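Local coordinates for phosphatidylinositol transfer protein SFH5 (Saccharomyces cerevisiae, PDB 6W32), which binds and transfers phosphatidylinositol between membranes, regulates phosphatidylinositol 4,5-bisphosphate levels at the plasma membrane, and carries heme b, at residues K198-Q209 / L234-T243; V21-I32 / Y82-I90. All coordinates share one frame; numbering follows the deposited sequence.

Contact 1 of 2, residues K198-Q209 / L234-T243. With HEM (protoporphyrin IX containing Fe), chain D.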
loop_
_atom_site.group_PDB
_atom_site.type_symbol
_atom_site.label_atom_id
_atom_site.label_comp_id
_atom_site.label_asym_id
_atom_site.label_seq_id
_atom_site.Cartn_x
_atom_site.Cartn_y
_atom_site.Cartn_z
ATOM N N LYS A 198 12.363 15.546 -1.397
ATOM C CA LYS A 198 13.178 14.436 -0.923
ATOM C C LYS A 198 12.645 13.918 0.401
ATOM O O LYS A 198 12.598 12.705 0.633
ATOM C CB LYS A 198 14.645 14.863 -0.810
ATOM C CG LYS A 198 15.258 15.248 -2.181
ATOM C CD LYS A 198 16.758 14.978 -2.336
ATOM C CE LYS A 198 17.247 15.355 -3.744
ATOM N NZ LYS A 198 18.757 15.460 -3.815
ATOM N N ASN A 199 12.148 14.833 1.241
ATOM C CA ASN A 199 11.772 14.521 2.611
ATOM C C ASN A 199 10.442 13.772 2.679
ATOM O O ASN A 199 10.302 12.814 3.453
ATOM C CB ASN A 199 11.726 15.815 3.416
ATOM C CG ASN A 199 11.768 15.566 4.906
ATOM O OD1 ASN A 199 10.783 15.782 5.625
ATOM N ND2 ASN A 199 12.908 15.079 5.384
ATOM N N CYS A 200 9.455 14.174 1.876
ATOM C CA CYS A 200 8.221 13.396 1.820
ATOM C C CYS A 200 8.454 11.998 1.253
ATOM O O CYS A 200 8.009 11.005 1.847
ATOM C CB CYS A 200 7.154 14.126 1.010
ATOM S SG CYS A 200 6.722 15.781 1.605
ATOM N N SER A 201 9.116 11.908 0.088
ATOM C CA SER A 201 9.501 10.624 -0.496
ATOM C C SER A 201 10.101 9.664 0.515
ATOM O O SER A 201 9.598 8.553 0.723
ATOM C CB SER A 201 10.511 10.835 -1.620
ATOM O OG SER A 201 9.864 10.902 -2.881
ATOM N N LYS A 202 11.200 10.085 1.139
ATOM C CA LYS A 202 11.910 9.196 2.040
ATOM C C LYS A 202 11.032 8.779 3.207
ATOM O O LYS A 202 11.086 7.618 3.644
ATOM C CB LYS A 202 13.198 9.871 2.499
ATOM C CG LYS A 202 14.199 10.061 1.338
ATOM C CD LYS A 202 15.351 11.033 1.630
ATOM C CE LYS A 202 16.139 10.651 2.881
ATOM N NZ LYS A 202 17.418 11.441 2.998
ATOM N N THR A 203 10.170 9.684 3.678
ATOM C CA THR A 203 9.308 9.385 4.819
ATOM C C THR A 203 8.282 8.329 4.463
ATOM O O THR A 203 8.206 7.276 5.103
ATOM C CB THR A 203 8.601 10.651 5.302
ATOM O OG1 THR A 203 9.569 11.678 5.553
ATOM C CG2 THR A 203 7.839 10.360 6.562
ATOM N N VAL A 204 7.462 8.604 3.448
ATOM C CA VAL A 204 6.507 7.600 2.985
ATOM C C VAL A 204 7.226 6.296 2.667
ATOM O O VAL A 204 6.812 5.226 3.132
ATOM C CB VAL A 204 5.712 8.127 1.779
ATOM C CG1 VAL A 204 4.795 7.068 1.247
ATOM C CG2 VAL A 204 4.916 9.338 2.204
ATOM N N ILE A 205 8.344 6.367 1.915
ATOM C CA ILE A 205 9.064 5.141 1.547
ATOM C C ILE A 205 9.363 4.292 2.774
ATOM O O ILE A 205 9.129 3.070 2.770
ATOM C CB ILE A 205 10.355 5.450 0.768
ATOM C CG1 ILE A 205 10.009 5.856 -0.673
ATOM C CG2 ILE A 205 11.180 4.187 0.658
ATOM C CD1 ILE A 205 11.088 6.560 -1.366
ATOM N N GLY A 206 9.881 4.932 3.850
ATOM C CA GLY A 206 10.177 4.197 5.069
ATOM C C GLY A 206 8.963 3.473 5.618
ATOM O O GLY A 206 9.058 2.360 6.147
ATOM N N ILE A 207 7.797 4.063 5.460
ATOM C CA ILE A 207 6.624 3.442 6.032
ATOM C C ILE A 207 6.219 2.231 5.224
ATOM O O ILE A 207 6.053 1.139 5.770
ATOM C CB ILE A 207 5.505 4.475 6.143
ATOM C CG1 ILE A 207 5.814 5.378 7.330
ATOM C CG2 ILE A 207 4.167 3.785 6.224
ATOM C CD1 ILE A 207 5.053 6.623 7.281
ATOM N N PHE A 208 6.090 2.403 3.904
ATOM C CA PHE A 208 5.859 1.275 2.985
ATOM C C PHE A 208 6.849 0.142 3.227
ATOM O O PHE A 208 6.451 -1.017 3.394
ATOM C CB PHE A 208 5.945 1.747 1.531
ATOM C CG PHE A 208 4.831 2.677 1.113
ATOM C CD1 PHE A 208 3.738 2.918 1.942
ATOM C CD2 PHE A 208 4.885 3.322 -0.102
ATOM C CE1 PHE A 208 2.717 3.778 1.536
ATOM C CE2 PHE A 208 3.880 4.194 -0.503
ATOM C CZ PHE A 208 2.800 4.426 0.310
ATOM N N GLN A 209 8.142 0.468 3.293
ATOM C CA GLN A 209 9.151 -0.556 3.557
ATOM C C GLN A 209 8.956 -1.224 4.923
ATOM O O GLN A 209 8.957 -2.455 5.025
ATOM C CB GLN A 209 10.539 0.050 3.452
ATOM C CG GLN A 209 10.972 0.403 2.034
ATOM C CD GLN A 209 10.958 -0.790 1.055
ATOM O OE1 GLN A 209 11.913 -1.570 0.996
ATOM N NE2 GLN A 209 9.863 -0.928 0.287
ATOM N N LEU A 234 19.332 7.957 -6.709
ATOM C CA LEU A 234 19.430 8.340 -5.301
ATOM C C LEU A 234 18.255 7.808 -4.495
ATOM O O LEU A 234 18.455 7.300 -3.393
ATOM C CB LEU A 234 19.570 9.859 -5.140
ATOM C CG LEU A 234 18.401 10.834 -5.220
ATOM C CD1 LEU A 234 17.699 10.905 -3.910
ATOM C CD2 LEU A 234 18.911 12.223 -5.629
ATOM N N ILE A 235 17.031 7.882 -5.030
ATOM C CA ILE A 235 15.874 7.410 -4.267
ATOM C C ILE A 235 15.981 5.908 -3.997
ATOM O O ILE A 235 15.812 5.455 -2.860
ATOM C CB ILE A 235 14.563 7.762 -4.990
ATOM C CG1 ILE A 235 14.359 9.278 -5.014
ATOM C CG2 ILE A 235 13.402 7.078 -4.295
ATOM C CD1 ILE A 235 12.888 9.723 -5.189
ATOM N N LYS A 236 16.290 5.119 -5.039
ATOM C CA LYS A 236 16.369 3.660 -4.929
ATOM C C LYS A 236 17.210 3.191 -3.753
ATOM O O LYS A 236 17.020 2.071 -3.268
ATOM C CB LYS A 236 16.969 3.068 -6.196
ATOM C CG LYS A 236 16.005 2.823 -7.311
ATOM C CD LYS A 236 16.618 1.965 -8.421
ATOM C CE LYS A 236 18.042 2.346 -8.679
ATOM N NZ LYS A 236 18.335 2.138 -10.114
ATOM N N LYS A 237 18.170 3.995 -3.306
ATOM C CA LYS A 237 18.966 3.575 -2.155
ATOM C C LYS A 237 18.170 3.538 -0.848
ATOM O O LYS A 237 18.738 3.156 0.179
ATOM C CB LYS A 237 20.178 4.494 -1.987
ATOM C CG LYS A 237 21.175 4.425 -3.113
ATOM C CD LYS A 237 21.821 5.774 -3.353
ATOM C CE LYS A 237 23.261 5.621 -3.854
ATOM N NZ LYS A 237 23.921 6.956 -4.096
ATOM N N PHE A 238 16.895 3.913 -0.857
ATOM C CA PHE A 238 16.026 3.782 0.299
ATOM C C PHE A 238 15.053 2.604 0.229
ATOM O O PHE A 238 14.219 2.473 1.129
ATOM C CB PHE A 238 15.232 5.082 0.501
ATOM C CG PHE A 238 16.094 6.285 0.687
ATOM C CD1 PHE A 238 16.964 6.377 1.756
ATOM C CD2 PHE A 238 16.052 7.324 -0.227
ATOM C CE1 PHE A 238 17.765 7.484 1.914
ATOM C CE2 PHE A 238 16.852 8.447 -0.068
ATOM C CZ PHE A 238 17.716 8.520 0.996
ATOM N N VAL A 239 15.110 1.752 -0.800
ATOM C CA VAL A 239 14.238 0.579 -0.857
ATOM C C VAL A 239 15.082 -0.677 -0.988
ATOM O O VAL A 239 16.221 -0.650 -1.488
ATOM C CB VAL A 239 13.208 0.629 -2.000
ATOM C CG1 VAL A 239 12.295 1.768 -1.813
ATOM C CG2 VAL A 239 13.901 0.798 -3.329
ATOM N N ASP A 240 14.489 -1.798 -0.562
ATOM C CA ASP A 240 15.179 -3.075 -0.654
ATOM C C ASP A 240 15.096 -3.700 -2.067
ATOM O O ASP A 240 14.169 -3.446 -2.864
ATOM C CB ASP A 240 14.654 -4.043 0.402
ATOM C CG ASP A 240 13.166 -4.401 0.234
ATOM O OD1 ASP A 240 12.491 -3.897 -0.701
ATOM O OD2 ASP A 240 12.672 -5.210 1.075
ATOM N N GLU A 241 16.112 -4.514 -2.371
ATOM C CA GLU A 241 16.199 -5.286 -3.594
ATOM C C GLU A 241 14.862 -5.924 -3.942
ATOM O O GLU A 241 14.451 -5.915 -5.108
ATOM C CB GLU A 241 17.287 -6.349 -3.466
ATOM C CG GLU A 241 16.926 -7.521 -2.529
ATOM C CD GLU A 241 16.415 -7.067 -1.117
ATOM O OE1 GLU A 241 15.464 -7.705 -0.560
ATOM O OE2 GLU A 241 16.975 -6.068 -0.572
ATOM N N THR A 242 14.150 -6.451 -2.954
ATOM C CA THR A 242 12.894 -7.107 -3.277
ATOM C C THR A 242 11.937 -6.119 -3.920
ATOM O O THR A 242 11.392 -6.390 -4.994
ATOM C CB THR A 242 12.277 -7.768 -2.042
ATOM O OG1 THR A 242 13.160 -8.793 -1.551
ATOM C CG2 THR A 242 10.904 -8.377 -2.390
ATOM N N THR A 243 11.751 -4.937 -3.334
ATOM C CA THR A 243 10.795 -4.122 -4.068
ATOM C C THR A 243 11.456 -3.398 -5.233
ATOM O O THR A 243 10.778 -3.141 -6.223
ATOM C CB THR A 243 9.983 -3.151 -3.161
ATOM O OG1 THR A 243 10.821 -2.231 -2.484
ATOM C CG2 THR A 243 9.120 -3.944 -2.142
HETATM C CHA HEM D . 8.902 7.611 -4.432
HETATM C CHB HEM D . 7.204 12.080 -4.825
HETATM C CHC HEM D . 9.943 12.736 -8.755
HETATM C CHD HEM D . 11.274 8.049 -8.638
HETATM C C1A HEM D . 8.207 8.771 -4.218
HETATM C C2A HEM D . 7.350 8.977 -3.088
HETATM C C3A HEM D . 6.883 10.241 -3.152
HETATM C C4A HEM D . 7.439 10.825 -4.362
HETATM C CMA HEM D . 5.919 11.017 -2.221
HETATM C CAA HEM D . 7.205 7.860 -2.042
HETATM C CBA HEM D . 5.912 7.080 -1.996
HETATM C CGA HEM D . 4.914 7.333 -3.061
HETATM O O1A HEM D . 4.320 8.450 -2.930
HETATM O O2A HEM D . 4.265 6.269 -3.332
HETATM C C1B HEM D . 7.837 12.666 -5.881
HETATM C C2B HEM D . 7.682 14.040 -6.269
HETATM C C3B HEM D . 8.434 14.240 -7.354
HETATM C C4B HEM D . 9.099 12.982 -7.691
HETATM C CMB HEM D . 6.776 15.038 -5.518
HETATM C CAB HEM D . 8.567 15.558 -8.147
HETATM C CBB HEM D . 9.744 16.082 -8.433
HETATM C C1C HEM D . 10.549 11.546 -9.113
HETATM C C2C HEM D . 11.448 11.267 -10.256
HETATM C C3C HEM D . 11.810 9.965 -10.209
HETATM C C4C HEM D . 11.162 9.366 -9.052
HETATM C CMC HEM D . 11.893 12.283 -11.341
HETATM C CAC HEM D . 12.729 9.216 -11.213
HETATM C CBC HEM D . 12.428 7.975 -11.661
HETATM C C1D HEM D . 10.812 7.497 -7.475
HETATM C C2D HEM D . 11.098 6.173 -6.975
HETATM C C3D HEM D . 10.359 6.082 -5.637
HETATM C C4D HEM D . 9.706 7.337 -5.488
HETATM C CMD HEM D . 11.948 5.066 -7.605
HETATM C CAD HEM D . 10.223 4.931 -4.634
HETATM C CBD HEM D . 8.789 4.404 -4.762
HETATM C CGD HEM D . 8.649 3.193 -3.874
HETATM O O1D HEM D . 7.486 2.694 -3.714
HETATM O O2D HEM D . 9.647 2.899 -3.132
HETATM N NA HEM D . 8.257 9.911 -4.969
HETATM N NB HEM D . 8.704 12.051 -6.761
HETATM N NC HEM D . 10.442 10.377 -8.446
HETATM N ND HEM D . 9.992 8.165 -6.547
HETATM FE FE HEM D . 9.264 10.097 -6.745
#

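Contact 2 of 2, residues V21-I32 / Y82-I90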
loop_
_atom_site.group_PDB
_atom_site.type_symbol
_atom_site.label_atom_id
_atom_site.label_comp_id
_atom_site.label_asym_id
_atom_site.label_seq_id
_atom_site.Cartn_x
_atom_site.Cartn_y
_atom_site.Cartn_z
ATOM N N VAL A 21 7.838 -22.698 11.180
ATOM C CA VAL A 21 7.734 -21.370 11.759
ATOM C C VAL A 21 6.384 -20.758 11.442
ATOM O O VAL A 21 5.912 -19.890 12.179
ATOM C CB VAL A 21 8.838 -20.390 11.354
ATOM C CG1 VAL A 21 10.150 -21.041 11.412
ATOM C CG2 VAL A 21 8.549 -19.814 10.050
ATOM N N PHE A 22 5.705 -21.202 10.401
ATOM C CA PHE A 22 4.339 -20.734 10.259
ATOM C C PHE A 22 3.476 -21.304 11.373
ATOM O O PHE A 22 2.768 -20.565 12.067
ATOM C CB PHE A 22 3.811 -21.112 8.899
ATOM C CG PHE A 22 2.413 -20.747 8.681
ATOM C CD1 PHE A 22 1.408 -21.657 8.940
ATOM C CD2 PHE A 22 2.096 -19.526 8.147
ATOM C CE1 PHE A 22 0.112 -21.342 8.707
ATOM C CE2 PHE A 22 0.796 -19.199 7.906
ATOM C CZ PHE A 22 -0.200 -20.106 8.196
ATOM N N ASP A 23 3.569 -22.615 11.597
ATOM C CA ASP A 23 2.749 -23.241 12.630
ATOM C C ASP A 23 3.005 -22.621 13.999
ATOM O O ASP A 23 2.066 -22.388 14.762
ATOM C CB ASP A 23 2.995 -24.749 12.664
ATOM C CG ASP A 23 2.493 -25.461 11.392
ATOM O OD1 ASP A 23 1.891 -24.796 10.503
ATOM O OD2 ASP A 23 2.712 -26.693 11.266
ATOM N N LYS A 24 4.262 -22.327 14.327
ATOM C CA LYS A 24 4.557 -21.703 15.612
ATOM C C LYS A 24 3.968 -20.303 15.677
ATOM O O LYS A 24 3.179 -19.995 16.578
ATOM C CB LYS A 24 6.063 -21.662 15.832
ATOM C CG LYS A 24 6.548 -21.214 17.183
ATOM C CD LYS A 24 8.037 -20.940 17.084
ATOM C CE LYS A 24 8.783 -20.999 18.402
ATOM N NZ LYS A 24 10.274 -20.800 18.159
ATOM N N LEU A 25 4.288 -19.459 14.695
ATOM C CA LEU A 25 3.785 -18.083 14.693
ATOM C C LEU A 25 2.264 -18.003 14.786
ATOM O O LEU A 25 1.731 -17.120 15.450
ATOM C CB LEU A 25 4.228 -17.357 13.437
ATOM C CG LEU A 25 3.957 -15.884 13.669
ATOM C CD1 LEU A 25 5.202 -15.187 13.322
ATOM C CD2 LEU A 25 2.828 -15.411 12.810
ATOM N N LYS A 26 1.548 -18.857 14.063
ATOM C CA LYS A 26 0.088 -18.809 14.103
ATOM C C LYS A 26 -0.422 -19.020 15.525
ATOM O O LYS A 26 -1.396 -18.381 15.956
ATOM C CB LYS A 26 -0.487 -19.862 13.140
ATOM C CG LYS A 26 -1.988 -20.024 13.199
ATOM C CD LYS A 26 -2.584 -20.669 11.945
ATOM C CE LYS A 26 -3.871 -21.409 12.311
ATOM N NZ LYS A 26 -4.910 -21.292 11.274
ATOM N N LYS A 27 0.239 -19.898 16.277
ATOM C CA LYS A 27 -0.207 -20.163 17.633
ATOM C C LYS A 27 0.340 -19.145 18.619
ATOM O O LYS A 27 -0.244 -18.957 19.681
ATOM C CB LYS A 27 0.168 -21.601 18.057
ATOM C CG LYS A 27 -0.654 -22.664 17.291
ATOM C CD LYS A 27 -1.982 -22.042 16.691
ATOM C CE LYS A 27 -2.823 -22.975 15.783
ATOM N NZ LYS A 27 -4.316 -22.841 16.028
ATOM N N ALA A 28 1.430 -18.470 18.292
ATOM C CA ALA A 28 1.965 -17.492 19.223
ATOM C C ALA A 28 1.221 -16.171 19.160
ATOM O O ALA A 28 1.442 -15.315 20.030
ATOM C CB ALA A 28 3.451 -17.243 18.956
ATOM N N ILE A 29 0.337 -15.990 18.171
ATOM C CA ILE A 29 -0.219 -14.660 17.907
ATOM C C ILE A 29 -1.042 -14.132 19.090
ATOM O O ILE A 29 -0.813 -12.985 19.500
ATOM C CB ILE A 29 -0.988 -14.648 16.593
ATOM C CG1 ILE A 29 -0.049 -14.309 15.418
ATOM C CG2 ILE A 29 -2.131 -13.663 16.677
ATOM C CD1 ILE A 29 -0.576 -14.718 14.065
ATOM N N PRO A 30 -1.984 -14.899 19.669
ATOM C CA PRO A 30 -2.714 -14.393 20.839
ATOM C C PRO A 30 -1.837 -13.778 21.930
ATOM O O PRO A 30 -1.973 -12.592 22.245
ATOM C CB PRO A 30 -3.437 -15.652 21.323
ATOM C CG PRO A 30 -3.793 -16.345 20.032
ATOM C CD PRO A 30 -2.552 -16.182 19.216
ATOM N N GLY A 31 -0.901 -14.548 22.471
ATOM C CA GLY A 31 0.010 -13.994 23.453
ATOM C C GLY A 31 0.801 -12.808 22.933
ATOM O O GLY A 31 0.952 -11.800 23.630
ATOM N N ILE A 32 1.323 -12.900 21.703
ATOM C CA ILE A 32 2.099 -11.783 21.152
ATOM C C ILE A 32 1.278 -10.501 21.190
ATOM O O ILE A 32 1.732 -9.453 21.668
ATOM C CB ILE A 32 2.552 -12.079 19.715
ATOM C CG1 ILE A 32 3.631 -13.155 19.661
ATOM C CG2 ILE A 32 3.103 -10.826 19.091
ATOM C CD1 ILE A 32 4.165 -13.328 18.283
ATOM N N TYR A 82 12.042 -16.719 12.299
ATOM C CA TYR A 82 10.959 -16.541 13.256
ATOM C C TYR A 82 11.131 -15.270 14.059
ATOM O O TYR A 82 10.292 -14.364 14.002
ATOM C CB TYR A 82 10.888 -17.730 14.186
ATOM C CG TYR A 82 9.727 -17.664 15.109
ATOM C CD1 TYR A 82 8.485 -18.116 14.711
ATOM C CD2 TYR A 82 9.864 -17.149 16.383
ATOM C CE1 TYR A 82 7.402 -18.064 15.569
ATOM C CE2 TYR A 82 8.809 -17.092 17.232
ATOM C CZ TYR A 82 7.581 -17.555 16.834
ATOM O OH TYR A 82 6.521 -17.496 17.697
ATOM N N SER A 83 12.212 -15.177 14.821
ATOM C CA SER A 83 12.283 -14.090 15.780
ATOM C C SER A 83 12.257 -12.734 15.101
ATOM O O SER A 83 11.798 -11.771 15.714
ATOM C CB SER A 83 13.521 -14.232 16.650
ATOM O OG SER A 83 14.548 -13.403 16.180
ATOM N N THR A 84 12.681 -12.645 13.838
ATOM C CA THR A 84 12.503 -11.418 13.058
ATOM C C THR A 84 11.041 -11.191 12.685
ATOM O O THR A 84 10.576 -10.046 12.622
ATOM C CB THR A 84 13.346 -11.482 11.785
ATOM O OG1 THR A 84 14.723 -11.572 12.143
ATOM C CG2 THR A 84 13.148 -10.231 10.924
ATOM N N ILE A 85 10.309 -12.258 12.386
ATOM C CA ILE A 85 8.912 -12.075 12.007
ATOM C C ILE A 85 8.133 -11.447 13.141
ATOM O O ILE A 85 7.502 -10.398 12.972
ATOM C CB ILE A 85 8.261 -13.396 11.591
ATOM C CG1 ILE A 85 8.977 -13.982 10.369
ATOM C CG2 ILE A 85 6.777 -13.104 11.357
ATOM C CD1 ILE A 85 8.696 -15.481 10.116
ATOM N N VAL A 86 8.171 -12.068 14.325
ATOM C CA VAL A 86 7.387 -11.523 15.434
ATOM C C VAL A 86 7.806 -10.084 15.738
ATOM O O VAL A 86 6.952 -9.212 15.909
ATOM C CB VAL A 86 7.464 -12.412 16.693
ATOM C CG1 VAL A 86 7.274 -13.883 16.323
ATOM C CG2 VAL A 86 8.689 -12.177 17.493
ATOM N N GLN A 87 9.111 -9.790 15.767
ATOM C CA GLN A 87 9.493 -8.433 16.126
ATOM C C GLN A 87 8.861 -7.410 15.186
ATOM O O GLN A 87 8.470 -6.329 15.633
ATOM C CB GLN A 87 10.993 -8.296 16.152
ATOM C CG GLN A 87 11.455 -6.866 16.500
ATOM C CD GLN A 87 11.022 -6.394 17.926
ATOM O OE1 GLN A 87 11.025 -7.180 18.890
ATOM N NE2 GLN A 87 10.669 -5.102 18.051
ATOM N N ASN A 88 8.714 -7.737 13.886
ATOM C CA ASN A 88 8.139 -6.767 12.946
ATOM C C ASN A 88 6.624 -6.807 12.958
ATOM O O ASN A 88 5.973 -5.802 12.644
ATOM C CB ASN A 88 8.584 -7.038 11.513
ATOM C CG ASN A 88 10.026 -6.856 11.319
ATOM O OD1 ASN A 88 10.469 -5.879 10.702
ATOM N ND2 ASN A 88 10.798 -7.809 11.822
ATOM N N LEU A 89 6.056 -7.979 13.236
ATOM C CA LEU A 89 4.631 -8.044 13.517
ATOM C C LEU A 89 4.266 -7.123 14.706
ATOM O O LEU A 89 3.226 -6.445 14.681
ATOM C CB LEU A 89 4.221 -9.498 13.763
ATOM C CG LEU A 89 2.759 -9.640 14.144
ATOM C CD1 LEU A 89 1.864 -9.015 13.119
ATOM C CD2 LEU A 89 2.352 -11.068 14.373
ATOM N N ILE A 90 5.129 -7.042 15.729
ATOM C CA ILE A 90 4.883 -6.065 16.773
ATOM C C ILE A 90 4.986 -4.668 16.203
ATOM O O ILE A 90 4.086 -3.838 16.383
ATOM C CB ILE A 90 5.841 -6.230 17.964
ATOM C CG1 ILE A 90 5.906 -7.673 18.462
ATOM C CG2 ILE A 90 5.371 -5.314 19.095
ATOM C CD1 ILE A 90 4.959 -7.945 19.483
#

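Contact 1 of 2, residues K198-Q209 / L234-T243
The Phe238 ring carries the aliphatic chain of Lys202 over one face: CG lies 3.8 Å from the ring centroid, 28° off the normal, a CH-pi contact, and the chain then bends at chi3 (56°) as CD and CE follow the rim from CE2 to CZ. The Phe208 ring has Val204 CG1 on one face and, in its plane at the edge, heme carboxylate oxygen O2A, 3.5 Å from CE2. The heme macrocycle meets Ile235, whose CG2 packs 3.5 Å from C3D, with CD1 reaching toward ND. Between these groups Ile205 splits its branches: CD1 touches Ile235 CG2 and the propionate carbon CAD, whereas CG2, anti to the backbone N, lies 3.6 Å from Val239 CG1. At the far end the amide of Gln209 is held at both heads. OE1 accepts from Asp240 N (3.0 Å, N-H...O 167°), the donor standing above the carbonyl plane, while NE2 gives a bent bond to Thr243 OG1 (3.2 Å). Asp240 is the N-cap of helix 241-244, its OD1 taking both the N and the OG1 of Thr243. Polar grip on the heme comes from Tyr138, Lys219 and Arg158, outside these segments. The chemistry is therefore divided: branched aliphatic groups line the porphyrin and its propionate arms, and a polar network through the Gln209 amide ties helix 195-211 to the start of helix 241-244.

Contact 2 of 2, residues V21-I32 / Y82-I90
Helices 21-32 and 82-90 run in roughly the same direction, their axes crossing at -33° with a closest approach of 10.8 Å, and the first is kinked near Pro30 and Gly31, whose N atoms make no bond to the preceding turn. Tyr82 fills the near end as a knob in the hole formed by Val21, Lys24, Leu25 and Ala28. With its CG anti to the backbone N (chi1 -175°), the ring reaches across to the other helix. Lys24 passes over one face at about a right angle to the tyrosine: CD sits 3.6 Å from the ring centroid, and the extended chain carries NZ on to 4.2 Å from the same centroid, only 16° off the normal, a cation-pi contact. Val86 CG1 covers the opposite face from within the tyrosine's own helix, so the ring is sandwiched between aliphatic groups. Its CE1 edge faces Leu25 N in the ring plane, and OH ends against the methyl CB of Ala28. Further along, the contact is purely aliphatic. Leu25 CD1 packs on Ile85 CG2 and also reaches Val86 CG1 at 3.9 Å. Ile32 uses two branches, CD1 on Val86 CG1 (3.7 Å) and CG2 on Ile90 CD1 (3.4 Å), while Ile29 crosses Leu89 at about a right angle, its CG1 4.2 Å from Leu89 CD2. No hydrogen bond joins the segments. Helix 64-77 packs against one side, where Thr71 meets Leu25 and Ile29, and Leu74 meets Leu89; Lys26 makes salt bridges to Asp68 and Glu64. This is helix-helix packing with a knob-into-hole contact, consistent with the N-terminal helical region of Sec14-like proteins.

Overall arrangement
The two contacts lie in different parts of the molecule, their centres about 26 Å apart and their nearest atoms about 7 Å, and they share no helix. Contact 1 belongs to the CRAL-TRIO region, about 13 Å from the chain centre, and forms part of the heme pocket wall; contact 2 is more peripheral, about 22 Å out, and away from the annotated sites. Each is partly buried and each sets a lysine chain over an aromatic face. The difference is chemical: contact 1 joins a helix to the end of one helix, a turn and the start of another, using hydrogen bonds besides apolar packing, whereas contact 2 joins two long helices through side-chain packing and a cation-pi interaction.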